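Local coordinates for transcriptional regulator AcuR (Rhodobacter sphaeroides 2.4.1, PDB 3BRU), which represses transcription of its own operon as a TetR-family DNA-binding regulator, probably by binding two operator sequences in the promoter, at residues 41-46 and 131-136; 77-82 and 141-146; 122-127 and 194-199. All coordinates share one frame; numbering follows the deposited sequence.

Interaction 1 (41-46 and 131-136); sequences EHLTEK and GNLGQE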
ATOM      1  N   GLU A  41       6.572  -3.979  16.777  1.00 20.84           N
ATOM      2  CA  GLU A  41       5.406  -4.850  16.795  1.00 22.74           C
ATOM      3  C   GLU A  41       4.109  -4.099  16.562  1.00 22.42           C
ATOM      4  O   GLU A  41       3.292  -4.524  15.754  1.00 23.21           O
ATOM      5  CB  GLU A  41       5.337  -5.667  18.087  1.00 22.15           C
ATOM      6  CG  GLU A  41       6.449  -6.718  18.176  1.00 24.22           C
ATOM      7  CD  GLU A  41       6.472  -7.467  19.517  1.00 25.42           C
ATOM      8  OE1 GLU A  41       5.634  -7.101  20.378  1.00 29.91           O
ATOM      9  OE2 GLU A  41       7.329  -8.394  19.725  1.00 27.68           O
ATOM     10  N   HIS A  42       3.936  -2.976  17.245  1.00 22.18           N
ATOM     11  CA  HIS A  42       2.674  -2.244  17.239  1.00 21.95           C
ATOM     12  C   HIS A  42       2.467  -1.478  15.949  1.00 21.88           C
ATOM     13  O   HIS A  42       1.364  -1.439  15.445  1.00 21.59           O
ATOM     14  CB  HIS A  42       2.573  -1.286  18.430  1.00 22.04           C
ATOM     15  CG  HIS A  42       2.247  -1.959  19.723  1.00 23.10           C
ATOM     16  ND1 HIS A  42       1.041  -1.781  20.373  1.00 25.22           N
ATOM     17  CD2 HIS A  42       2.953  -2.836  20.474  1.00 24.70           C
ATOM     18  CE1 HIS A  42       1.026  -2.513  21.473  1.00 26.61           C
ATOM     19  NE2 HIS A  42       2.184  -3.147  21.568  1.00 25.66           N
ATOM     20  N   LEU A  43       3.528  -0.885  15.405  1.00 22.10           N
ATOM     21  CA  LEU A  43       3.423  -0.178  14.113  1.00 22.00           C
ATOM     22  C   LEU A  43       3.411  -1.021  12.840  1.00 21.61           C
ATOM     23  O   LEU A  43       2.969  -0.529  11.769  1.00 21.86           O
ATOM     24  CB  LEU A  43       4.517   0.861  13.968  1.00 22.35           C
ATOM     25  CG  LEU A  43       4.256   2.227  14.582  1.00 23.20           C
ATOM     26  CD1 LEU A  43       4.067   2.126  16.098  1.00 23.86           C
ATOM     27  CD2 LEU A  43       5.459   3.114  14.222  1.00 22.53           C
ATOM     28  N   THR A  44       3.898  -2.258  12.928  1.00 21.18           N
ATOM     29  CA  THR A  44       3.740  -3.217  11.814  1.00 20.57           C
ATOM     30  C   THR A  44       2.321  -3.842  11.829  1.00 20.71           C
ATOM     31  O   THR A  44       1.826  -4.304  10.815  1.00 19.85           O
ATOM     32  CB  THR A  44       4.850  -4.322  11.815  1.00 20.57           C
ATOM     33  OG1 THR A  44       4.800  -5.060  13.034  1.00 16.36           O
ATOM     34  CG2 THR A  44       6.244  -3.689  11.699  1.00 20.62           C
ATOM     35  N   GLU A  45       1.678  -3.833  12.989  1.00 21.55           N
ATOM     36  CA  GLU A  45       0.367  -4.428  13.150  1.00 23.33           C
ATOM     37  C   GLU A  45      -0.730  -3.383  12.928  1.00 24.07           C
ATOM     38  O   GLU A  45      -1.729  -3.648  12.253  1.00 24.32           O
ATOM     39  CB  GLU A  45       0.260  -5.064  14.535  1.00 23.64           C
ATOM     40  CG  GLU A  45      -1.067  -5.748  14.785  1.00 29.97           C
ATOM     41  CD  GLU A  45      -0.968  -6.978  15.691  1.00 37.63           C
ATOM     42  OE1 GLU A  45       0.122  -7.192  16.329  1.00 41.18           O
ATOM     43  OE2 GLU A  45      -1.996  -7.727  15.756  1.00 38.33           O
ATOM     44  N   LYS A  46      -0.544  -2.199  13.506  1.00 24.78           N
ATOM     45  CA  LYS A  46      -1.497  -1.093  13.379  1.00 25.41           C
ATOM     46  C   LYS A  46      -0.839  -0.018  12.507  1.00 25.99           C
ATOM     47  O   LYS A  46      -0.644  -0.221  11.317  1.00 28.47           O
ATOM     48  CB  LYS A  46      -1.930  -0.565  14.748  1.00 24.61           C
ATOM     49  CG  LYS A  46      -2.518  -1.646  15.593  1.00 26.24           C
ATOM     50  CD  LYS A  46      -3.569  -1.158  16.551  1.00 28.49           C
ATOM     51  CE  LYS A  46      -2.962  -0.770  17.888  1.00 31.74           C
ATOM     52  NZ  LYS A  46      -4.006  -0.146  18.744  1.00 32.32           N
ATOM     53  N   GLY A 131       5.790   0.388   4.545  1.00 19.82           N
ATOM     54  CA  GLY A 131       4.537   0.472   3.805  1.00 19.41           C
ATOM     55  C   GLY A 131       3.451   1.044   4.676  1.00 19.72           C
ATOM     56  O   GLY A 131       2.698   1.922   4.217  1.00 19.01           O
ATOM     57  N   ASN A 132       3.338   0.550   5.916  1.00 19.80           N
ATOM     58  CA  ASN A 132       2.331   1.115   6.849  1.00 21.74           C
ATOM     59  C   ASN A 132       2.494   2.615   7.020  1.00 21.81           C
ATOM     60  O   ASN A 132       1.513   3.345   6.946  1.00 22.73           O
ATOM     61  CB  ASN A 132       2.372   0.488   8.242  1.00 21.75           C
ATOM     62  CG  ASN A 132       1.927  -0.971   8.271  1.00 25.04           C
ATOM     63  OD1 ASN A 132       1.641  -1.610   7.234  1.00 28.90           O
ATOM     64  ND2 ASN A 132       1.864  -1.514   9.482  1.00 28.39           N
ATOM     65  N   LEU A 133       3.714   3.082   7.280  1.00 21.87           N
ATOM     66  CA  LEU A 133       3.907   4.499   7.539  1.00 22.08           C
ATOM     67  C   LEU A 133       3.775   5.308   6.246  1.00 22.77           C
ATOM     68  O   LEU A 133       3.233   6.435   6.258  1.00 22.96           O
ATOM     69  CB  LEU A 133       5.255   4.779   8.195  1.00 22.19           C
ATOM     70  CG  LEU A 133       5.588   4.191   9.567  1.00 24.12           C
ATOM     71  CD1 LEU A 133       6.940   4.708  10.031  1.00 24.79           C
ATOM     72  CD2 LEU A 133       4.549   4.490  10.605  1.00 23.51           C
ATOM     73  N   GLY A 134       4.280   4.745   5.145  1.00 22.96           N
ATOM     74  CA  GLY A 134       4.185   5.378   3.825  1.00 23.59           C
ATOM     75  C   GLY A 134       2.764   5.735   3.413  1.00 23.94           C
ATOM     76  O   GLY A 134       2.485   6.853   2.960  1.00 24.03           O
ATOM     77  N   GLN A 135       1.869   4.773   3.565  1.00 24.40           N
ATOM     78  CA  GLN A 135       0.449   4.992   3.366  1.00 25.60           C
ATOM     79  C   GLN A 135      -0.175   6.078   4.254  1.00 26.28           C
ATOM     80  O   GLN A 135      -1.076   6.780   3.797  1.00 26.94           O
ATOM     81  CB  GLN A 135      -0.327   3.681   3.524  1.00 25.28           C
ATOM     82  CG  GLN A 135      -1.731   3.740   2.953  1.00 25.58           C
ATOM     83  CD  GLN A 135      -1.777   3.765   1.415  1.00 26.25           C
ATOM     84  OE1 GLN A 135      -1.260   4.687   0.785  1.00 26.75           O
ATOM     85  NE2 GLN A 135      -2.457   2.773   0.815  1.00 24.16           N
ATOM     86  N   GLU A 136       0.262   6.220   5.505  1.00 26.52           N
ATOM     87  CA  GLU A 136      -0.311   7.285   6.343  1.00 27.45           C
ATOM     88  C   GLU A 136       0.472   8.607   6.371  1.00 26.64           C
ATOM     89  O   GLU A 136       0.291   9.426   7.270  1.00 26.49           O
ATOM     90  CB  GLU A 136      -0.605   6.785   7.761  1.00 28.40           C
ATOM     91  CG  GLU A 136       0.607   6.389   8.560  1.00 33.98           C
ATOM     92  CD  GLU A 136       0.246   5.462   9.744  1.00 41.32           C
ATOM     93  OE1 GLU A 136       0.996   4.444   9.914  1.00 42.54           O
ATOM     94  OE2 GLU A 136      -0.774   5.745  10.474  1.00 41.22           O
TER
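Asn132 reaches from helix 129-135 to the C-terminal part of helix 31-45, and its side chain carries the polar part of the contact. Its CB starts toward that helix and already lies 3.7 Å from Leu43 O. With CG anti to the carbonyl carbon (chi1 -68°), the amide carbon sits at the same distance from that oxygen. At the tip, ND2 donates to Leu43 O at 2.7 Å, with an N-H...O angle of 157° and the acceptor close to the amide plane. A second, weak bond runs from ND2 to Thr44 O at 3.1 Å, so one amide nitrogen serves two successive carbonyls. The other branch, OD1, accepts a weak hydrogen bond from Lys197 NZ. In the all-helical TetR fold this is a place where the N-terminal DNA-binding domain meets the C-terminal domain, and the axes of the short segments 41-45 and 131-135 make an angle of 61°. Separately from the amide, Leu43 CD2 meets Leu133 CD2 at 4.0 Å, the two side chains crossing obliquely; Leu81 and Ile82 of helix 74-97 pack against this pair. Asn132 also packs against Gln135 of the second subunit.

Interaction 2 (77-82 and 141-146); sequences FGLALI and PDDFRA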
ATOM      1  N   PHE A  77      11.052   8.945  18.313  1.00 20.55           N
ATOM      2  CA  PHE A  77      10.807   7.505  18.407  1.00 19.21           C
ATOM      3  C   PHE A  77      10.460   6.804  17.090  1.00 18.97           C
ATOM      4  O   PHE A  77      11.120   5.817  16.713  1.00 19.04           O
ATOM      5  CB  PHE A  77       9.712   7.238  19.440  1.00 18.41           C
ATOM      6  CG  PHE A  77       9.494   5.783  19.743  1.00 18.30           C
ATOM      7  CD1 PHE A  77      10.539   4.960  20.098  1.00 19.24           C
ATOM      8  CD2 PHE A  77       8.222   5.236  19.688  1.00 20.45           C
ATOM      9  CE1 PHE A  77      10.327   3.643  20.416  1.00 17.86           C
ATOM     10  CE2 PHE A  77       8.012   3.916  19.978  1.00 18.02           C
ATOM     11  CZ  PHE A  77       9.055   3.128  20.357  1.00 17.79           C
ATOM     12  N   GLY A  78       9.415   7.274  16.415  1.00 18.10           N
ATOM     13  CA  GLY A  78       9.114   6.831  15.056  1.00 18.46           C
ATOM     14  C   GLY A  78      10.295   6.816  14.078  1.00 18.98           C
ATOM     15  O   GLY A  78      10.456   5.849  13.338  1.00 20.41           O
ATOM     16  N   LEU A  79      11.131   7.864  14.049  1.00 18.58           N
ATOM     17  CA  LEU A  79      12.337   7.861  13.198  1.00 18.19           C
ATOM     18  C   LEU A  79      13.393   6.852  13.596  1.00 18.20           C
ATOM     19  O   LEU A  79      14.066   6.285  12.743  1.00 19.16           O
ATOM     20  CB  LEU A  79      12.977   9.250  13.130  1.00 18.51           C
ATOM     21  CG  LEU A  79      12.182  10.309  12.357  1.00 18.78           C
ATOM     22  CD1 LEU A  79      12.696  11.704  12.714  1.00 20.88           C
ATOM     23  CD2 LEU A  79      12.281  10.067  10.867  1.00 20.36           C
ATOM     24  N   ALA A  80      13.552   6.646  14.894  1.00 18.29           N
ATOM     25  CA  ALA A  80      14.405   5.600  15.427  1.00 19.10           C
ATOM     26  C   ALA A  80      13.907   4.224  15.006  1.00 19.39           C
ATOM     27  O   ALA A  80      14.717   3.325  14.772  1.00 20.41           O
ATOM     28  CB  ALA A  80      14.479   5.680  16.977  1.00 17.83           C
ATOM     29  N   LEU A  81      12.583   4.043  14.950  1.00 19.66           N
ATOM     30  CA  LEU A  81      12.020   2.753  14.522  1.00 18.98           C
ATOM     31  C   LEU A  81      12.291   2.488  13.063  1.00 18.28           C
ATOM     32  O   LEU A  81      12.543   1.366  12.711  1.00 17.65           O
ATOM     33  CB  LEU A  81      10.514   2.624  14.802  1.00 18.31           C
ATOM     34  CG  LEU A  81      10.089   2.645  16.262  1.00 18.39           C
ATOM     35  CD1 LEU A  81       8.565   2.764  16.352  1.00 17.20           C
ATOM     36  CD2 LEU A  81      10.610   1.427  17.004  1.00 13.87           C
ATOM     37  N   ILE A  82      12.190   3.516  12.225  1.00 17.83           N
ATOM     38  CA  ILE A  82      12.543   3.387  10.813  1.00 18.29           C
ATOM     39  C   ILE A  82      14.034   2.999  10.660  1.00 18.99           C
ATOM     40  O   ILE A  82      14.351   2.077   9.913  1.00 19.51           O
ATOM     41  CB  ILE A  82      12.245   4.684  10.018  1.00 17.61           C
ATOM     42  CG1 ILE A  82      10.754   4.955   9.918  1.00 16.54           C
ATOM     43  CG2 ILE A  82      12.858   4.637   8.621  1.00 17.16           C
ATOM     44  CD1 ILE A  82      10.479   6.451   9.611  1.00 15.88           C
ATOM     45  N   PRO A 141       4.662  13.673  10.734  1.00 29.44           N
ATOM     46  CA  PRO A 141       5.595  14.830  10.730  1.00 30.44           C
ATOM     47  C   PRO A 141       6.377  14.836   9.420  1.00 31.28           C
ATOM     48  O   PRO A 141       6.718  13.758   8.932  1.00 31.51           O
ATOM     49  CB  PRO A 141       6.561  14.509  11.885  1.00 29.98           C
ATOM     50  CG  PRO A 141       5.819  13.550  12.772  1.00 29.77           C
ATOM     51  CD  PRO A 141       4.904  12.761  11.877  1.00 29.25           C
ATOM     52  N   ASP A 142       6.673  15.988   8.828  1.00 32.83           N
ATOM     53  CA  ASP A 142       7.309  15.917   7.491  1.00 34.82           C
ATOM     54  C   ASP A 142       8.729  15.317   7.372  1.00 33.67           C
ATOM     55  O   ASP A 142       9.109  14.904   6.284  1.00 33.95           O
ATOM     56  CB  ASP A 142       7.089  17.162   6.624  1.00 36.53           C
ATOM     57  CG  ASP A 142       5.948  16.940   5.551  1.00 43.44           C
ATOM     58  OD1 ASP A 142       4.732  17.045   5.903  1.00 48.42           O
ATOM     59  OD2 ASP A 142       6.266  16.654   4.351  1.00 48.89           O
ATOM     60  N   ASP A 143       9.462  15.215   8.486  1.00 32.67           N
ATOM     61  CA  ASP A 143      10.736  14.440   8.582  1.00 31.85           C
ATOM     62  C   ASP A 143      10.674  13.004   8.018  1.00 30.01           C
ATOM     63  O   ASP A 143      11.637  12.488   7.449  1.00 29.01           O
ATOM     64  CB  ASP A 143      11.148  14.311  10.056  1.00 32.54           C
ATOM     65  CG  ASP A 143      12.148  15.369  10.486  1.00 36.51           C
ATOM     66  OD1 ASP A 143      12.341  16.348   9.732  1.00 41.32           O
ATOM     67  OD2 ASP A 143      12.757  15.232  11.579  1.00 40.73           O
ATOM     68  N   PHE A 144       9.524  12.369   8.220  1.00 28.19           N
ATOM     69  CA  PHE A 144       9.297  10.991   7.846  1.00 26.42           C
ATOM     70  C   PHE A 144       9.390  10.765   6.329  1.00 25.66           C
ATOM     71  O   PHE A 144       9.886   9.723   5.917  1.00 25.73           O
ATOM     72  CB  PHE A 144       7.940  10.537   8.387  1.00 25.58           C
ATOM     73  CG  PHE A 144       7.933  10.280   9.869  1.00 26.38           C
ATOM     74  CD1 PHE A 144       8.267  11.284  10.775  1.00 27.63           C
ATOM     75  CD2 PHE A 144       7.595   9.042  10.370  1.00 25.80           C
ATOM     76  CE1 PHE A 144       8.269  11.030  12.160  1.00 25.98           C
ATOM     77  CE2 PHE A 144       7.577   8.800  11.750  1.00 26.18           C
ATOM     78  CZ  PHE A 144       7.902   9.801  12.634  1.00 23.63           C
ATOM     79  N   ARG A 145       8.950  11.732   5.516  1.00 24.43           N
ATOM     80  CA  ARG A 145       8.941  11.574   4.068  1.00 24.50           C
ATOM     81  C   ARG A 145      10.305  11.107   3.500  1.00 24.22           C
ATOM     82  O   ARG A 145      10.391  10.041   2.864  1.00 24.66           O
ATOM     83  CB  ARG A 145       8.424  12.847   3.367  1.00 24.17           C
ATOM     84  CG  ARG A 145       7.858  12.602   1.952  1.00 24.78           C
ATOM     85  CD  ARG A 145       7.205  13.880   1.274  1.00 25.09           C
ATOM     86  NE  ARG A 145       6.077  14.434   2.052  1.00 26.40           N
ATOM     87  CZ  ARG A 145       4.843  13.922   2.078  1.00 28.00           C
ATOM     88  NH1 ARG A 145       3.886  14.466   2.838  1.00 29.21           N
ATOM     89  NH2 ARG A 145       4.549  12.858   1.354  1.00 26.38           N
ATOM     90  N   ALA A 146      11.355  11.877   3.757  1.00 23.10           N
ATOM     91  CA  ALA A 146      12.687  11.570   3.264  1.00 23.04           C
ATOM     92  C   ALA A 146      13.235  10.294   3.900  1.00 23.26           C
ATOM     93  O   ALA A 146      13.975   9.526   3.255  1.00 22.72           O
ATOM     94  CB  ALA A 146      13.623  12.748   3.540  1.00 23.23           C
TER
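Phe144 and Leu79 both turn CG anti to their own carbonyl carbon (chi1 -75° and -70°), and from these positions the two side chains approach one another between helix 74-97 and the start of helix 143-167. In the TetR fold, helix 74-97 follows the predicted helix-turn-helix and leads into the C-terminal domain, and here the Phe144 ring packs helix 143-167 of that domain against it. Leu79 lies over one face of the ring: its CG is 4.0 Å from Phe144 CE1, while CD2 stands above the plane, offset toward the rim. Ile82, three residues further on, brings its terminal methyl CD1 to 4.0 Å from Phe144 CD2 on an oblique approach. The far end of the ring reaches the helix backbone itself, with Phe144 CZ 4.0 Å from Gly78 CA. A side chain on Gly78 would run straight into this ring atom, so the glycine lets the aromatic ring come close to the helix. Tyr48 meets the same ring edge-to-face, and Leu148 and Val151 of helix 143-167 pack on Ile82. Toward the exposed margin, Leu79 crosses the Asp143 side chain at about a right angle, its CD1 lying 3.7 Å from the carboxylate oxygen Asp143 OD2.

Interaction 3 (122-127 and 194-199); sequences HGFRRG and LRAKLE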
ATOM      1  N   HIS A 122       2.881 -14.691  12.440  1.00 25.73           N
ATOM      2  CA  HIS A 122       1.940 -13.918  13.211  1.00 25.61           C
ATOM      3  C   HIS A 122       0.627 -13.813  12.491  1.00 24.62           C
ATOM      4  O   HIS A 122      -0.015 -12.781  12.536  1.00 25.78           O
ATOM      5  CB  HIS A 122       2.509 -12.526  13.537  1.00 26.96           C
ATOM      6  CG  HIS A 122       3.859 -12.574  14.178  1.00 29.86           C
ATOM      7  ND1 HIS A 122       4.055 -13.017  15.477  1.00 34.52           N
ATOM      8  CD2 HIS A 122       5.093 -12.302  13.679  1.00 33.03           C
ATOM      9  CE1 HIS A 122       5.351 -13.003  15.753  1.00 34.60           C
ATOM     10  NE2 HIS A 122       6.001 -12.566  14.682  1.00 34.82           N
ATOM     11  N   GLY A 123       0.226 -14.894  11.846  1.00 23.48           N
ATOM     12  CA  GLY A 123      -1.023 -14.966  11.087  1.00 22.20           C
ATOM     13  C   GLY A 123      -1.292 -13.905  10.015  1.00 22.16           C
ATOM     14  O   GLY A 123      -2.453 -13.607   9.757  1.00 20.97           O
ATOM     15  N   PHE A 124      -0.245 -13.336   9.396  1.00 21.70           N
ATOM     16  CA  PHE A 124      -0.399 -12.223   8.419  1.00 21.58           C
ATOM     17  C   PHE A 124      -0.982 -10.941   9.000  1.00 21.96           C
ATOM     18  O   PHE A 124      -1.481 -10.117   8.257  1.00 23.48           O
ATOM     19  CB  PHE A 124      -1.150 -12.658   7.148  1.00 21.00           C
ATOM     20  CG  PHE A 124      -0.462 -13.785   6.437  1.00 22.15           C
ATOM     21  CD1 PHE A 124       0.535 -13.525   5.502  1.00 22.38           C
ATOM     22  CD2 PHE A 124      -0.744 -15.104   6.769  1.00 22.70           C
ATOM     23  CE1 PHE A 124       1.233 -14.565   4.899  1.00 22.38           C
ATOM     24  CE2 PHE A 124      -0.057 -16.151   6.167  1.00 22.84           C
ATOM     25  CZ  PHE A 124       0.939 -15.863   5.225  1.00 21.53           C
ATOM     26  N   ARG A 125      -0.893 -10.768  10.317  1.00 21.79           N
ATOM     27  CA  ARG A 125      -1.369  -9.570  11.000  1.00 22.90           C
ATOM     28  C   ARG A 125      -0.322  -8.438  10.975  1.00 22.76           C
ATOM     29  O   ARG A 125      -0.641  -7.288  11.251  1.00 21.88           O
ATOM     30  CB  ARG A 125      -1.742  -9.915  12.445  1.00 22.17           C
ATOM     31  CG  ARG A 125      -3.030 -10.736  12.571  1.00 24.22           C
ATOM     32  CD  ARG A 125      -3.382 -11.025  14.039  1.00 26.84           C
ATOM     33  NE  ARG A 125      -2.283 -11.753  14.708  1.00 37.86           N
ATOM     34  CZ  ARG A 125      -2.204 -13.078  14.914  1.00 39.50           C
ATOM     35  NH1 ARG A 125      -3.177 -13.920  14.538  1.00 39.75           N
ATOM     36  NH2 ARG A 125      -1.120 -13.565  15.512  1.00 40.45           N
ATOM     37  N   ARG A 126       0.921  -8.769  10.628  1.00 23.08           N
ATOM     38  CA  ARG A 126       1.994  -7.795  10.627  1.00 23.96           C
ATOM     39  C   ARG A 126       2.594  -7.624   9.250  1.00 23.97           C
ATOM     40  O   ARG A 126       3.021  -8.595   8.587  1.00 24.10           O
ATOM     41  CB  ARG A 126       3.088  -8.197  11.606  1.00 24.01           C
ATOM     42  CG  ARG A 126       2.680  -8.143  13.071  1.00 27.07           C
ATOM     43  CD  ARG A 126       3.891  -8.464  13.964  1.00 30.26           C
ATOM     44  NE  ARG A 126       3.416  -8.702  15.319  1.00 35.04           N
ATOM     45  CZ  ARG A 126       4.122  -9.331  16.251  1.00 35.56           C
ATOM     46  NH1 ARG A 126       5.344  -9.774  15.970  1.00 36.03           N
ATOM     47  NH2 ARG A 126       3.603  -9.522  17.459  1.00 34.00           N
ATOM     48  N   GLY A 127       2.646  -6.370   8.823  1.00 24.33           N
ATOM     49  CA  GLY A 127       3.133  -6.051   7.501  1.00 24.22           C
ATOM     50  C   GLY A 127       4.471  -5.362   7.528  1.00 24.78           C
ATOM     51  O   GLY A 127       5.286  -5.550   8.449  1.00 24.85           O
ATOM     52  N   LEU A 194       0.208  -5.253   1.700  1.00 18.40           N
ATOM     53  CA  LEU A 194      -1.017  -4.605   2.092  1.00 17.35           C
ATOM     54  C   LEU A 194      -2.187  -5.574   2.052  1.00 18.38           C
ATOM     55  O   LEU A 194      -2.941  -5.696   3.047  1.00 18.10           O
ATOM     56  CB  LEU A 194      -1.284  -3.401   1.184  1.00 16.68           C
ATOM     57  CG  LEU A 194      -2.455  -2.471   1.492  1.00 16.41           C
ATOM     58  CD1 LEU A 194      -2.224  -1.026   0.834  1.00 19.38           C
ATOM     59  CD2 LEU A 194      -3.861  -3.050   1.140  1.00 13.11           C
ATOM     60  N   ARG A 195      -2.313  -6.260   0.907  1.00 18.92           N
ATOM     61  CA  ARG A 195      -3.414  -7.168   0.602  1.00 19.60           C
ATOM     62  C   ARG A 195      -3.379  -8.474   1.393  1.00 19.69           C
ATOM     63  O   ARG A 195      -4.436  -8.997   1.756  1.00 20.23           O
ATOM     64  CB  ARG A 195      -3.482  -7.439  -0.907  1.00 20.10           C
ATOM     65  CG  ARG A 195      -4.088  -6.276  -1.740  1.00 21.16           C
ATOM     66  CD  ARG A 195      -5.589  -6.100  -1.527  1.00 24.07           C
ATOM     67  NE  ARG A 195      -6.351  -7.215  -2.081  1.00 25.28           N
ATOM     68  CZ  ARG A 195      -6.732  -7.325  -3.350  1.00 26.30           C
ATOM     69  NH1 ARG A 195      -6.429  -6.367  -4.236  1.00 24.77           N
ATOM     70  NH2 ARG A 195      -7.402  -8.413  -3.731  1.00 24.08           N
ATOM     71  N   ALA A 196      -2.175  -8.984   1.656  1.00 18.87           N
ATOM     72  CA  ALA A 196      -1.994 -10.164   2.519  1.00 19.11           C
ATOM     73  C   ALA A 196      -2.404  -9.872   3.968  1.00 18.89           C
ATOM     74  O   ALA A 196      -3.039 -10.684   4.605  1.00 19.22           O
ATOM     75  CB  ALA A 196      -0.552 -10.714   2.447  1.00 16.55           C
ATOM     76  N   LYS A 197      -2.055  -8.704   4.471  1.00 19.56           N
ATOM     77  CA  LYS A 197      -2.493  -8.262   5.815  1.00 20.04           C
ATOM     78  C   LYS A 197      -4.016  -7.949   5.954  1.00 20.25           C
ATOM     79  O   LYS A 197      -4.632  -8.273   6.959  1.00 20.80           O
ATOM     80  CB  LYS A 197      -1.617  -7.085   6.255  1.00 19.70           C
ATOM     81  CG  LYS A 197      -1.939  -6.560   7.615  1.00 20.58           C
ATOM     82  CD  LYS A 197      -0.733  -5.852   8.212  1.00 23.76           C
ATOM     83  CE  LYS A 197      -0.163  -4.735   7.284  1.00 25.45           C
ATOM     84  NZ  LYS A 197      -1.116  -3.645   7.019  1.00 22.17           N
ATOM     85  N   LEU A 198      -4.604  -7.330   4.936  1.00 20.01           N
ATOM     86  CA  LEU A 198      -6.047  -7.222   4.805  1.00 20.04           C
ATOM     87  C   LEU A 198      -6.803  -8.582   4.712  1.00 21.51           C
ATOM     88  O   LEU A 198      -7.815  -8.779   5.378  1.00 21.96           O
ATOM     89  CB  LEU A 198      -6.402  -6.332   3.597  1.00 18.63           C
ATOM     90  CG  LEU A 198      -7.880  -6.250   3.253  1.00 17.00           C
ATOM     91  CD1 LEU A 198      -8.640  -5.573   4.359  1.00 16.38           C
ATOM     92  CD2 LEU A 198      -8.121  -5.504   1.978  1.00 18.46           C
ATOM     93  N   GLU A 199      -6.349  -9.493   3.859  1.00 22.65           N
ATOM     94  CA  GLU A 199      -7.045 -10.771   3.673  1.00 24.50           C
ATOM     95  C   GLU A 199      -6.658 -11.850   4.689  1.00 23.74           C
ATOM     96  O   GLU A 199      -7.333 -12.880   4.783  1.00 22.93           O
ATOM     97  CB  GLU A 199      -6.859 -11.286   2.235  1.00 24.65           C
ATOM     98  CG  GLU A 199      -7.613 -10.404   1.235  1.00 27.56           C
ATOM     99  CD  GLU A 199      -7.309 -10.690  -0.230  1.00 28.32           C
ATOM    100  OE1 GLU A 199      -7.269 -11.897  -0.619  1.00 32.24           O
ATOM    101  OE2 GLU A 199      -7.110  -9.681  -0.985  1.00 32.36           O
TER
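Lys197 lays its side chain against the main chain of the loop 122-127, while Phe124 sets its CB against the carbonyl of Ala196 and its ring near the Ala196 methyl. The lysine has CG anti to its backbone N (chi1 -179°), then bends at chi3 and chi4 and folds over the peptides of the loop. Lys197 CD lies 3.4 Å from Arg125 O. Lys197 CE comes to 3.6 Å from Gly127 CA, and a CB on Gly127 would collide with that CE. At the root of the chain, Lys197 CA makes a CA-H...O contact with Phe124 O at 3.2 Å. Phe124 CB is 3.7 Å from Ala196 O, and its ring comes in obliquely, Phe124 CD1 to Ala196 CB at 4.3 Å. Lys197 NZ hydrogen-bonds Gln135 OE1 of the second subunit. An alanine in place of Lys197 would probably cost that glutamine oxygen this donor across the subunit interface and open a gap against Arg125 and Gly127. Gly123, with positive phi, is the C-prime residue of a Schellman motif ending helix 104-120, whose Met119 touches both Phe124 and Ala196; Leu205 of helix 203-212 packs on Ala196.

How the interactions relate
Interaction 1 lies between the other two, its centre 12 Å from that of interaction 2 and 11 Å from that of interaction 3. Toward interaction 2 the join is apolar: Leu43 CD2 packs on Leu81 CD1 at 3.8 Å, and Leu133 CD1 on Ile82 CG1 at the same distance. Toward interaction 3 it is largely polar, with a probable hydrogen bond from Gly127 N to Thr44 O at 3.0 Å. Interactions 2 and 3 do not touch; their nearest atoms are about 11 Å apart. Interactions 1 and 2 join the DNA-binding domain to the C-terminal domain, whereas interaction 3 lies within the latter. Interactions 1 and 3 both touch the second subunit, which interaction 2 reaches through Arg145.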